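Local coordinates for protein phycocyanobilin lyase subunit alpha (Nostoc sp. PCC 7120, PDB 5N3U) that probably serves, paired with its partner subunit CpcF, as the lyase required for attaching the bilin chromophore to the CpcA phycocyanin subunit, at residues A[122-127]-A[152-157]; A[169-174]-A[193-198]; A[175-180]-A[211-216]; A[181-186]-A[197-202]. One frame throughout, in Å; residues are numbered along the deposited sequence.

Interaction 1 (A[122-127]-A[152-157])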
loop_
_atom_site.group_PDB
_atom_site.type_symbol
_atom_site.label_atom_id
_atom_site.label_comp_id
_atom_site.label_asym_id
_atom_site.label_seq_id
_atom_site.Cartn_x
_atom_site.Cartn_y
_atom_site.Cartn_z
ATOM N N PRO A 122 -33.282 -7.629 -18.845
ATOM C CA PRO A 122 -33.977 -6.678 -19.674
ATOM C C PRO A 122 -33.451 -5.241 -19.518
ATOM O O PRO A 122 -33.351 -4.495 -20.484
ATOM C CB PRO A 122 -35.448 -6.756 -19.142
ATOM C CG PRO A 122 -35.516 -8.138 -18.499
ATOM C CD PRO A 122 -34.180 -8.384 -17.919
ATOM N N ALA A 123 -33.152 -4.812 -18.297
ATOM C CA ALA A 123 -32.710 -3.461 -18.123
ATOM C C ALA A 123 -31.299 -3.255 -18.723
ATOM O O ALA A 123 -31.009 -2.204 -19.306
ATOM C CB ALA A 123 -32.718 -3.087 -16.690
ATOM N N LEU A 124 -30.448 -4.261 -18.592
ATOM C CA LEU A 124 -29.117 -4.245 -19.252
ATOM C C LEU A 124 -29.266 -4.217 -20.722
ATOM O O LEU A 124 -28.575 -3.459 -21.379
ATOM C CB LEU A 124 -28.282 -5.417 -18.838
ATOM C CG LEU A 124 -27.906 -5.341 -17.346
ATOM C CD1 LEU A 124 -27.436 -6.688 -16.826
ATOM C CD2 LEU A 124 -26.853 -4.282 -17.112
ATOM N N ILE A 125 -30.188 -5.023 -21.243
ATOM C CA ILE A 125 -30.436 -5.047 -22.711
ATOM C C ILE A 125 -30.880 -3.720 -23.301
ATOM O O ILE A 125 -30.413 -3.274 -24.333
ATOM C CB ILE A 125 -31.388 -6.173 -23.056
ATOM C CG1 ILE A 125 -30.614 -7.501 -22.966
ATOM C CG2 ILE A 125 -31.962 -6.055 -24.473
ATOM C CD1 ILE A 125 -31.524 -8.728 -23.083
ATOM N N LYS A 126 -31.674 -3.008 -22.553
ATOM C CA LYS A 126 -32.126 -1.701 -22.976
ATOM C C LYS A 126 -30.969 -0.723 -23.137
ATOM O O LYS A 126 -30.976 0.134 -24.028
ATOM C CB LYS A 126 -33.135 -1.247 -21.909
ATOM C CG LYS A 126 -33.589 0.178 -22.004
ATOM C CD LYS A 126 -35.111 0.275 -21.922
ATOM C CE LYS A 126 -35.649 -0.363 -20.679
ATOM N NZ LYS A 126 -36.723 0.523 -20.110
ATOM N N LEU A 127 -29.913 -0.832 -22.339
ATOM C CA LEU A 127 -28.787 0.086 -22.510
ATOM C C LEU A 127 -27.964 -0.195 -23.759
ATOM O O LEU A 127 -27.146 0.606 -24.157
ATOM C CB LEU A 127 -27.922 0.074 -21.254
ATOM C CG LEU A 127 -28.535 0.530 -19.956
ATOM C CD1 LEU A 127 -27.514 0.567 -18.867
ATOM C CD2 LEU A 127 -29.123 1.924 -20.050
ATOM N N LEU A 152 -21.968 -5.213 -21.020
ATOM C CA LEU A 152 -21.667 -6.451 -21.767
ATOM C C LEU A 152 -21.138 -7.518 -20.778
ATOM O O LEU A 152 -21.543 -8.647 -20.830
ATOM C CB LEU A 152 -20.588 -6.165 -22.804
ATOM C CG LEU A 152 -21.105 -5.335 -24.010
ATOM C CD1 LEU A 152 -19.966 -4.718 -24.752
ATOM C CD2 LEU A 152 -22.112 -6.086 -24.869
ATOM N N GLU A 153 -20.215 -7.154 -19.940
ATOM C CA GLU A 153 -19.690 -8.093 -18.955
ATOM C C GLU A 153 -20.847 -8.607 -18.125
ATOM O O GLU A 153 -20.952 -9.823 -17.871
ATOM C CB GLU A 153 -18.711 -7.402 -18.042
ATOM C CG GLU A 153 -17.388 -7.210 -18.708
ATOM C CD GLU A 153 -16.338 -6.651 -17.783
ATOM O OE1 GLU A 153 -16.673 -6.167 -16.663
ATOM O OE2 GLU A 153 -15.158 -6.680 -18.193
ATOM N N ALA A 154 -21.726 -7.696 -17.674
ATOM C CA ALA A 154 -22.854 -8.164 -16.857
ATOM C C ALA A 154 -23.783 -9.168 -17.559
ATOM O O ALA A 154 -24.234 -10.175 -16.981
ATOM C CB ALA A 154 -23.644 -6.972 -16.372
ATOM N N LEU A 155 -24.036 -8.954 -18.848
ATOM C CA LEU A 155 -24.914 -9.811 -19.605
ATOM C C LEU A 155 -24.279 -11.202 -19.794
ATOM O O LEU A 155 -24.985 -12.208 -19.685
ATOM C CB LEU A 155 -25.222 -9.244 -21.006
ATOM C CG LEU A 155 -26.197 -8.072 -20.929
ATOM C CD1 LEU A 155 -26.179 -7.346 -22.233
ATOM C CD2 LEU A 155 -27.584 -8.509 -20.580
ATOM N N GLY A 156 -22.971 -11.225 -19.954
ATOM C CA GLY A 156 -22.266 -12.513 -19.921
ATOM C C GLY A 156 -22.362 -13.269 -18.636
ATOM O O GLY A 156 -22.680 -14.504 -18.609
ATOM N N ALA A 157 -22.146 -12.525 -17.565
ATOM C CA ALA A 157 -22.107 -13.096 -16.203
ATOM C C ALA A 157 -23.425 -13.617 -15.758
ATOM O O ALA A 157 -23.451 -14.587 -15.046
ATOM C CB ALA A 157 -21.561 -12.119 -15.172
#
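Leu124 and Leu155 carry this contact, a purely apolar meeting of two helices. Their side chains slide past one another in opposite directions, and CD2 of Leu155 comes to rest 3.6 Å from CB of Leu124. That branch therefore lies against the root of the other leucine, close to its backbone, while the CD1 methyl of Leu124 runs on to the facing helix and stops 3.8 Å from CB of Ala154. A small alanine suits this position because it lets the longer leucine approach the helix surface. The same CD2 of Leu155 also reaches Ile125, whose chain it crosses at about a right angle, with CG1 4.0 Å away; a chi1 of -75° points CG1 to Leu155.

Backbone bonding stays within each helix, as from Gly156 N to Leu152 O and from Lys126 N to Pro122 O. Around the pair, Leu97 covers Leu124, Ile167 adds to the packing of Leu155, and Leu166 lies on Ile125. The short helical axes approach to 9.9 Å at 148° between their directions, a roughly antiparallel side-by-side pairing as in HEAT-repeat solenoids, consistent with the HEAT-repeat sequence of both segments.

Interaction 2 (A[169-174]-A[193-198]); sequences PFLEHP and PVYGEL
With CG beside the backbone N (chi1 -66°) and chi2 extended, Leu171 spreads its two methyls toward helix 193-203, one for each of two partners. Tyr195 has a similar first torsion, -64°; its CB does not point straight at the loop, but the ring swings nearer, and CE1 lies 3.6 Å from CD1 of Leu171. The two side chains cross at about a right angle, and the methyl meets the ring obliquely. The other branch of Leu171, CD2, is 4.0 Å from CD1 of Leu198, one helical turn after Tyr195. A branched leucine suits this place because its fork can touch both residues at once. On the tyrosine, CG1 of Val194 sits over the centre of one ring face, 3.8 Å above the plane, a contact within the helix that backs the ring.

The contact is apolar and lies near the surface, with Leu198 exposed and Leu171 and Tyr195 only partly covered. The loop bearing Leu171 is held by a hydrogen bond from Gln179 NE2 to Leu171 O. Tyr195 also packs on Met186 and Thr190, so the loop that follows helix 164-167 and the start of helix 193-203 meet beside helix 176-190, which connects them along the chain.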
loop_
_atom_site.group_PDB
_atom_site.type_symbol
_atom_site.label_atom_id
_atom_site.label_comp_id
_atom_site.label_asym_id
_atom_site.label_seq_id
_atom_site.Cartn_x
_atom_site.Cartn_y
_atom_site.Cartn_z
ATOM N N PRO A 169 -22.147 -7.751 -32.330
ATOM C CA PRO A 169 -21.649 -6.591 -33.032
ATOM C C PRO A 169 -20.602 -5.746 -32.287
ATOM O O PRO A 169 -19.693 -5.108 -32.870
ATOM C CB PRO A 169 -22.928 -5.815 -33.281
ATOM C CG PRO A 169 -23.950 -6.829 -33.361
ATOM C CD PRO A 169 -23.583 -7.762 -32.267
ATOM N N PHE A 170 -20.661 -5.748 -30.947
ATOM C CA PHE A 170 -19.686 -4.996 -30.166
ATOM C C PHE A 170 -18.312 -5.544 -30.244
ATOM O O PHE A 170 -17.339 -4.871 -29.852
ATOM C CB PHE A 170 -20.144 -4.841 -28.687
ATOM C CG PHE A 170 -21.310 -3.860 -28.532
ATOM C CD1 PHE A 170 -22.586 -4.256 -28.808
ATOM C CD2 PHE A 170 -21.069 -2.533 -28.243
ATOM C CE1 PHE A 170 -23.647 -3.361 -28.707
ATOM C CE2 PHE A 170 -22.124 -1.610 -28.132
ATOM C CZ PHE A 170 -23.394 -2.033 -28.345
ATOM N N LEU A 171 -18.142 -6.750 -30.811
ATOM C CA LEU A 171 -16.767 -7.152 -31.034
ATOM C C LEU A 171 -16.019 -6.223 -31.996
ATOM O O LEU A 171 -14.776 -6.297 -32.027
ATOM C CB LEU A 171 -16.692 -8.585 -31.589
ATOM C CG LEU A 171 -17.136 -9.715 -30.679
ATOM C CD1 LEU A 171 -17.582 -10.942 -31.494
ATOM C CD2 LEU A 171 -16.022 -10.105 -29.674
ATOM N N GLU A 172 -16.750 -5.462 -32.834
ATOM C CA GLU A 172 -16.161 -4.450 -33.778
ATOM C C GLU A 172 -16.308 -3.017 -33.319
ATOM O O GLU A 172 -16.036 -2.088 -34.051
ATOM C CB GLU A 172 -16.756 -4.655 -35.235
ATOM C CG GLU A 172 -16.452 -6.102 -35.658
ATOM C CD GLU A 172 -16.760 -6.455 -37.126
ATOM O OE1 GLU A 172 -17.646 -5.770 -37.693
ATOM O OE2 GLU A 172 -16.160 -7.444 -37.687
ATOM N N HIS A 173 -16.666 -2.827 -32.048
ATOM C CA HIS A 173 -16.687 -1.461 -31.526
ATOM C C HIS A 173 -15.281 -0.857 -31.636
ATOM O O HIS A 173 -14.286 -1.540 -31.436
ATOM C CB HIS A 173 -17.169 -1.473 -30.050
ATOM C CG HIS A 173 -17.546 -0.114 -29.559
ATOM N ND1 HIS A 173 -16.612 0.786 -29.147
ATOM C CD2 HIS A 173 -18.727 0.501 -29.462
ATOM C CE1 HIS A 173 -17.196 1.934 -28.833
ATOM N NE2 HIS A 173 -18.485 1.767 -29.011
ATOM N N PRO A 174 -15.173 0.443 -31.915
ATOM C CA PRO A 174 -13.863 1.096 -32.033
ATOM C C PRO A 174 -13.003 1.118 -30.761
ATOM O O PRO A 174 -11.821 1.180 -30.845
ATOM C CB PRO A 174 -14.217 2.556 -32.328
ATOM C CG PRO A 174 -15.646 2.610 -32.703
ATOM C CD PRO A 174 -16.294 1.323 -32.337
ATOM N N PRO A 193 -14.340 -21.291 -28.364
ATOM C CA PRO A 193 -12.955 -20.927 -28.157
ATOM C C PRO A 193 -12.476 -19.769 -28.858
ATOM O O PRO A 193 -11.585 -19.075 -28.328
ATOM C CB PRO A 193 -12.190 -22.158 -28.734
ATOM C CG PRO A 193 -13.068 -23.271 -28.299
ATOM C CD PRO A 193 -14.456 -22.765 -28.593
ATOM N N VAL A 194 -12.956 -19.521 -30.083
ATOM C CA VAL A 194 -12.484 -18.318 -30.790
ATOM C C VAL A 194 -12.579 -16.991 -29.942
ATOM O O VAL A 194 -11.702 -16.134 -30.026
ATOM C CB VAL A 194 -13.237 -18.115 -32.126
ATOM C CG1 VAL A 194 -14.695 -17.779 -31.877
ATOM C CG2 VAL A 194 -12.586 -17.090 -32.996
ATOM N N TYR A 195 -13.569 -16.916 -29.102
ATOM C CA TYR A 195 -13.763 -15.702 -28.260
ATOM C C TYR A 195 -12.765 -15.706 -27.105
ATOM O O TYR A 195 -12.198 -14.674 -26.776
ATOM C CB TYR A 195 -15.206 -15.631 -27.775
ATOM C CG TYR A 195 -16.146 -15.465 -28.907
ATOM C CD1 TYR A 195 -15.943 -14.501 -29.879
ATOM C CD2 TYR A 195 -17.196 -16.344 -29.077
ATOM C CE1 TYR A 195 -16.806 -14.386 -30.968
ATOM C CE2 TYR A 195 -18.047 -16.228 -30.163
ATOM C CZ TYR A 195 -17.806 -15.307 -31.118
ATOM O OH TYR A 195 -18.699 -15.278 -32.157
ATOM N N GLY A 196 -12.483 -16.871 -26.530
ATOM C CA GLY A 196 -11.387 -16.947 -25.579
ATOM C C GLY A 196 -10.084 -16.577 -26.112
ATOM O O GLY A 196 -9.255 -15.996 -25.419
ATOM N N GLU A 197 -9.821 -16.963 -27.361
ATOM C CA GLU A 197 -8.563 -16.604 -28.000
ATOM C C GLU A 197 -8.379 -15.150 -28.212
ATOM O O GLU A 197 -7.263 -14.611 -28.188
ATOM C CB GLU A 197 -8.402 -17.355 -29.349
ATOM C CG GLU A 197 -8.195 -18.864 -29.235
ATOM C CD GLU A 197 -6.942 -19.178 -28.484
ATOM O OE1 GLU A 197 -5.941 -18.565 -28.815
ATOM O OE2 GLU A 197 -6.978 -19.990 -27.550
ATOM N N LEU A 198 -9.441 -14.428 -28.468
ATOM C CA LEU A 198 -9.258 -12.978 -28.588
ATOM C C LEU A 198 -8.744 -12.382 -27.251
ATOM O O LEU A 198 -7.961 -11.441 -27.251
ATOM C CB LEU A 198 -10.587 -12.312 -28.831
ATOM C CG LEU A 198 -11.158 -12.435 -30.209
ATOM C CD1 LEU A 198 -12.626 -12.128 -30.130
ATOM C CD2 LEU A 198 -10.387 -11.466 -31.115
#

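Interaction 3 (A[175-180]-A[211-216])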
loop_
_atom_site.group_PDB
_atom_site.type_symbol
_atom_site.label_atom_id
_atom_site.label_comp_id
_atom_site.label_asym_id
_atom_site.label_seq_id
_atom_site.Cartn_x
_atom_site.Cartn_y
_atom_site.Cartn_z
ATOM N N VAL A 175 -13.624 1.121 -29.581
ATOM C CA VAL A 175 -12.942 1.069 -28.296
ATOM C C VAL A 175 -12.503 -0.313 -27.834
ATOM O O VAL A 175 -13.299 -1.208 -27.677
ATOM C CB VAL A 175 -13.783 1.786 -27.171
ATOM C CG1 VAL A 175 -13.087 1.671 -25.803
ATOM C CG2 VAL A 175 -14.044 3.251 -27.583
ATOM N N SER A 176 -11.212 -0.442 -27.552
ATOM C CA SER A 176 -10.604 -1.747 -27.255
ATOM C C SER A 176 -11.207 -2.422 -26.033
ATOM O O SER A 176 -11.411 -3.605 -26.055
ATOM C CB SER A 176 -9.090 -1.607 -26.955
ATOM O OG SER A 176 -8.448 -1.546 -28.167
ATOM N N ARG A 177 -11.506 -1.635 -24.997
ATOM C CA ARG A 177 -12.135 -2.170 -23.810
ATOM C C ARG A 177 -13.466 -2.704 -24.044
ATOM O O ARG A 177 -13.862 -3.703 -23.427
ATOM C CB ARG A 177 -12.149 -1.083 -22.704
ATOM C CG ARG A 177 -10.680 -0.939 -22.190
ATOM C CD ARG A 177 -10.484 0.148 -21.112
ATOM N NE ARG A 177 -11.191 -0.276 -19.898
ATOM C CZ ARG A 177 -10.674 -0.635 -18.725
ATOM N NH1 ARG A 177 -9.374 -0.551 -18.435
ATOM N NH2 ARG A 177 -11.519 -1.068 -17.803
ATOM N N VAL A 178 -14.221 -2.080 -24.941
ATOM C CA VAL A 178 -15.555 -2.593 -25.300
ATOM C C VAL A 178 -15.446 -3.930 -26.064
ATOM O O VAL A 178 -16.247 -4.868 -25.880
ATOM C CB VAL A 178 -16.325 -1.526 -26.065
ATOM C CG1 VAL A 178 -17.592 -2.051 -26.571
ATOM C CG2 VAL A 178 -16.525 -0.279 -25.136
ATOM N N GLN A 179 -14.476 -4.000 -26.961
ATOM C CA GLN A 179 -14.315 -5.262 -27.703
ATOM C C GLN A 179 -13.943 -6.420 -26.804
ATOM O O GLN A 179 -14.416 -7.548 -27.027
ATOM C CB GLN A 179 -13.218 -5.100 -28.750
ATOM C CG GLN A 179 -13.578 -4.121 -29.792
ATOM C CD GLN A 179 -12.444 -3.922 -30.782
ATOM O OE1 GLN A 179 -11.342 -3.524 -30.430
ATOM N NE2 GLN A 179 -12.734 -4.195 -32.017
ATOM N N CYS A 180 -13.104 -6.154 -25.820
ATOM C CA CYS A 180 -12.694 -7.157 -24.847
ATOM C C CYS A 180 -13.868 -7.667 -24.034
ATOM O O CYS A 180 -14.043 -8.889 -23.820
ATOM C CB CYS A 180 -11.626 -6.555 -23.968
ATOM S SG CYS A 180 -10.804 -7.668 -22.832
ATOM N N ARG A 211 -4.234 -5.840 -20.520
ATOM C CA ARG A 211 -3.758 -7.143 -20.042
ATOM C C ARG A 211 -4.414 -7.522 -18.715
ATOM O O ARG A 211 -4.896 -8.660 -18.511
ATOM C CB ARG A 211 -2.230 -7.113 -19.960
ATOM C CG ARG A 211 -1.549 -6.871 -21.274
ATOM C CD ARG A 211 -0.110 -7.372 -21.400
ATOM N NE ARG A 211 0.802 -6.590 -20.603
ATOM C CZ ARG A 211 1.429 -5.472 -20.944
ATOM N NH1 ARG A 211 1.353 -4.953 -22.144
ATOM N NH2 ARG A 211 2.182 -4.871 -20.029
ATOM N N ARG A 212 -4.583 -6.557 -17.818
ATOM C CA ARG A 212 -5.189 -6.837 -16.539
ATOM C C ARG A 212 -6.613 -7.210 -16.675
ATOM O O ARG A 212 -7.112 -8.135 -16.047
ATOM C CB ARG A 212 -5.033 -5.652 -15.542
ATOM C CG ARG A 212 -3.592 -5.295 -15.214
ATOM C CD ARG A 212 -3.650 -4.007 -14.400
ATOM N NE ARG A 212 -2.387 -3.633 -13.817
ATOM C CZ ARG A 212 -2.078 -2.388 -13.418
ATOM N NH1 ARG A 212 -2.909 -1.381 -13.616
ATOM N NH2 ARG A 212 -0.944 -2.153 -12.836
ATOM N N VAL A 213 -7.309 -6.483 -17.498
ATOM C CA VAL A 213 -8.701 -6.791 -17.795
ATOM C C VAL A 213 -8.822 -8.194 -18.445
ATOM O O VAL A 213 -9.675 -8.989 -18.038
ATOM C CB VAL A 213 -9.296 -5.718 -18.736
ATOM C CG1 VAL A 213 -10.561 -6.238 -19.390
ATOM C CG2 VAL A 213 -9.567 -4.452 -17.902
ATOM N N ALA A 214 -7.953 -8.491 -19.387
ATOM C CA ALA A 214 -8.016 -9.795 -20.056
ATOM C C ALA A 214 -7.793 -10.947 -19.031
ATOM O O ALA A 214 -8.478 -11.970 -19.060
ATOM C CB ALA A 214 -6.996 -9.823 -21.148
ATOM N N LEU A 215 -6.858 -10.730 -18.090
ATOM C CA LEU A 215 -6.666 -11.669 -17.018
ATOM C C LEU A 215 -7.891 -11.907 -16.212
ATOM O O LEU A 215 -8.272 -13.077 -15.956
ATOM C CB LEU A 215 -5.472 -11.281 -16.135
ATOM C CG LEU A 215 -4.179 -11.485 -16.815
ATOM C CD1 LEU A 215 -2.986 -10.746 -16.165
ATOM C CD2 LEU A 215 -3.918 -12.982 -16.964
ATOM N N GLY A 216 -8.547 -10.854 -15.740
ATOM C CA GLY A 216 -9.746 -11.033 -15.009
ATOM C C GLY A 216 -10.836 -11.758 -15.787
ATOM O O GLY A 216 -11.581 -12.593 -15.273
#
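The guanidinium of Arg177 offers one face to Val213, whose CG2 methyl lies over it, 3.9 Å from both NH1 and NH2 of Arg177 and 4.1 Å from its CZ. The methyl is thus set over the flat group as a whole rather than against a single nitrogen, and the two side chains cross at about a right angle. The N-H groups point outward in the plane of a guanidinium, which leaves its face suited to an apolar neighbour while its nitrogens seek polar ones. Here NH2 makes a salt bridge to Glu149, on helix 148-157, which probably helps to fix its rotation. A bend at chi3 (67°), after an extended chi2, turns the end of Arg177 toward the facing helix.

The second branch of Val213 serves the other partner. CG1, anti to the backbone N (chi1 162°), stands 3.7 Å from SG of Cys180. A beta-branched valine is apt here, since its two methyls diverge from one carbon to meet a sulfur and an arginine plane. Cys180 also looks toward Ala214, where SG is 4.5 Å from CA; both sulfur contacts hold for one of two conformers and are less certain for the other.

The axes of the two short helical segments run nearly parallel, at 12°, approaching to 10.8 Å. Helix 193-203 follows the first helix and precedes the second, and it packs against both: Leu199 touches Cys180, and Val202 and Leu203 touch Ala214. Arg212 NH1 forms a salt bridge with Asp72 of the lyase beta subunit, so helix 208-221 also reaches the partner chain.

Interaction 4 (A[181-186]-A[197-202]); sequences AAARAM and ELLVKV
Ala183 meets two consecutive leucines of the facing helix, and its single methyl sits between their branches. Leu199 reaches it with CD2, which stops 4.1 Å from CB of Ala183. With chi1 at -63° and chi2 at 170°, the leucine extends toward helix 176-190 and presents both methyls to it. The other one, CD1, passes to the next residue and lies against backbone: it is 4.0 Å from CA of Arg184. Leu198 closes over Ala183 from the more exposed side, its CD1 4.0 Å from the alanine CB.

Arg184 contributes its root to this contact and sends its charge away. Its CG is anti to the backbone N (chi1 178°), and the next two torsions are also extended, which carries the guanidinium straight out from its helix, away from the leucines. There NH2 forms a salt bridge with Glu113 and NE another with Asp217, so a buried positive group is met by two carboxylates from helices 102-115 and 208-221.

The nearest CA atoms, of Ala183 and Leu198, are 6.7 Å apart, and the short axes approach to 9.3 Å at 145°. Such nearness is consistent with an alanine at this place, whose methyl lets the leucines lie close to the backbone. The chemistry implies a division of labour: dispersion and exclusion of water hold these antiparallel helices together, while the ionic bonds of Arg184 probably tie the same helix to its other neighbours.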
loop_
_atom_site.group_PDB
_atom_site.type_symbol
_atom_site.label_atom_id
_atom_site.label_comp_id
_atom_site.label_asym_id
_atom_site.label_seq_id
_atom_site.Cartn_x
_atom_site.Cartn_y
_atom_site.Cartn_z
ATOM N N ALA A 181 -14.714 -6.721 -23.555
ATOM C CA ALA A 181 -15.898 -7.114 -22.866
ATOM C C ALA A 181 -16.850 -7.956 -23.707
ATOM O O ALA A 181 -17.475 -8.909 -23.183
ATOM C CB ALA A 181 -16.545 -5.881 -22.316
ATOM N N ALA A 182 -17.019 -7.596 -25.010
ATOM C CA ALA A 182 -17.868 -8.334 -25.909
ATOM C C ALA A 182 -17.270 -9.752 -26.125
ATOM O O ALA A 182 -18.008 -10.725 -26.119
ATOM C CB ALA A 182 -17.998 -7.615 -27.234
ATOM N N ALA A 183 -15.944 -9.850 -26.185
ATOM C CA ALA A 183 -15.283 -11.195 -26.281
ATOM C C ALA A 183 -15.534 -12.042 -25.099
ATOM O O ALA A 183 -15.959 -13.191 -25.175
ATOM C CB ALA A 183 -13.831 -11.031 -26.507
ATOM N N ARG A 184 -15.427 -11.425 -23.923
ATOM C CA ARG A 184 -15.816 -12.137 -22.728
ATOM C C ARG A 184 -17.192 -12.591 -22.635
ATOM O O ARG A 184 -17.484 -13.761 -22.295
ATOM C CB ARG A 184 -15.467 -11.273 -21.490
ATOM C CG ARG A 184 -15.874 -11.878 -20.184
ATOM C CD ARG A 184 -15.904 -10.691 -19.255
ATOM N NE ARG A 184 -15.874 -10.863 -17.805
ATOM C CZ ARG A 184 -16.882 -11.135 -17.021
ATOM N NH1 ARG A 184 -18.120 -11.483 -17.482
ATOM N NH2 ARG A 184 -16.604 -11.138 -15.715
ATOM N N ALA A 185 -18.112 -11.703 -22.926
ATOM C CA ALA A 185 -19.491 -12.085 -22.914
ATOM C C ALA A 185 -19.829 -13.148 -23.975
ATOM O O ALA A 185 -20.544 -14.119 -23.702
ATOM C CB ALA A 185 -20.366 -10.908 -23.122
ATOM N N MET A 186 -19.247 -12.985 -25.155
ATOM C CA MET A 186 -19.529 -13.971 -26.182
ATOM C C MET A 186 -19.066 -15.379 -25.778
ATOM O O MET A 186 -19.770 -16.382 -26.015
ATOM C CB MET A 186 -18.913 -13.501 -27.477
ATOM C CG MET A 186 -19.697 -12.381 -28.215
ATOM S SD MET A 186 -21.381 -12.755 -28.600
ATOM C CE MET A 186 -21.200 -14.063 -29.907
ATOM N N GLU A 197 -9.821 -16.963 -27.361
ATOM C CA GLU A 197 -8.563 -16.604 -28.000
ATOM C C GLU A 197 -8.379 -15.150 -28.212
ATOM O O GLU A 197 -7.263 -14.611 -28.188
ATOM C CB GLU A 197 -8.402 -17.355 -29.349
ATOM C CG GLU A 197 -8.195 -18.864 -29.235
ATOM C CD GLU A 197 -6.942 -19.178 -28.484
ATOM O OE1 GLU A 197 -5.941 -18.565 -28.815
ATOM O OE2 GLU A 197 -6.978 -19.990 -27.550
ATOM N N LEU A 198 -9.441 -14.428 -28.468
ATOM C CA LEU A 198 -9.258 -12.978 -28.588
ATOM C C LEU A 198 -8.744 -12.382 -27.251
ATOM O O LEU A 198 -7.961 -11.441 -27.251
ATOM C CB LEU A 198 -10.587 -12.312 -28.831
ATOM C CG LEU A 198 -11.158 -12.435 -30.209
ATOM C CD1 LEU A 198 -12.626 -12.128 -30.130
ATOM C CD2 LEU A 198 -10.387 -11.466 -31.115
ATOM N N LEU A 199 -9.234 -12.909 -26.131
ATOM C CA LEU A 199 -8.718 -12.452 -24.783
ATOM C C LEU A 199 -7.258 -12.794 -24.616
ATOM O O LEU A 199 -6.429 -11.943 -24.251
ATOM C CB LEU A 199 -9.557 -13.043 -23.659
ATOM C CG LEU A 199 -11.011 -12.551 -23.752
ATOM C CD1 LEU A 199 -11.957 -13.290 -22.818
ATOM C CD2 LEU A 199 -10.983 -11.087 -23.490
ATOM N N VAL A 200 -6.902 -13.992 -25.015
ATOM C CA VAL A 200 -5.441 -14.337 -25.039
ATOM C C VAL A 200 -4.611 -13.377 -25.816
ATOM O O VAL A 200 -3.586 -12.886 -25.353
ATOM C CB VAL A 200 -5.222 -15.758 -25.560
ATOM C CG1 VAL A 200 -3.724 -16.020 -25.751
ATOM C CG2 VAL A 200 -5.833 -16.748 -24.589
ATOM N N LYS A 201 -5.078 -13.002 -27.006
ATOM C CA LYS A 201 -4.340 -12.036 -27.805
ATOM C C LYS A 201 -4.174 -10.628 -27.160
ATOM O O LYS A 201 -3.156 -10.007 -27.277
ATOM C CB LYS A 201 -5.017 -11.908 -29.175
ATOM C CG LYS A 201 -4.194 -11.119 -30.186
ATOM C CD LYS A 201 -5.060 -10.555 -31.332
ATOM C CE LYS A 201 -4.250 -10.271 -32.610
ATOM N NZ LYS A 201 -3.446 -9.024 -32.490
ATOM N N VAL A 202 -5.165 -10.158 -26.428
ATOM C CA VAL A 202 -5.067 -8.912 -25.648
ATOM C C VAL A 202 -3.907 -9.019 -24.619
ATOM O O VAL A 202 -3.166 -8.045 -24.421
ATOM C CB VAL A 202 -6.389 -8.639 -24.929
ATOM C CG1 VAL A 202 -6.298 -7.487 -23.907
ATOM C CG2 VAL A 202 -7.494 -8.349 -25.932
#

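In the fold
Interactions 1 and 4 are the buried contacts, each an antiparallel helix pair in which leucine branches meet alanine. Interaction 3 is partly buried and joins nearly parallel helices, adding a cysteine sulfur and an arginine face to the aliphatic theme. Interaction 2 lies at the surface and uses a loop leucine against a tyrosine ring. Interactions 2 and 4 share Leu198 on helix 193-203, their centres about 5 Å apart, while 3 and 4 both use helix 176-190 and touch through Cys180 and Leu199. Interaction 1 stands about 16 to 17 Å from the others, centre to centre, but packs on them through Leu152 and Glu153.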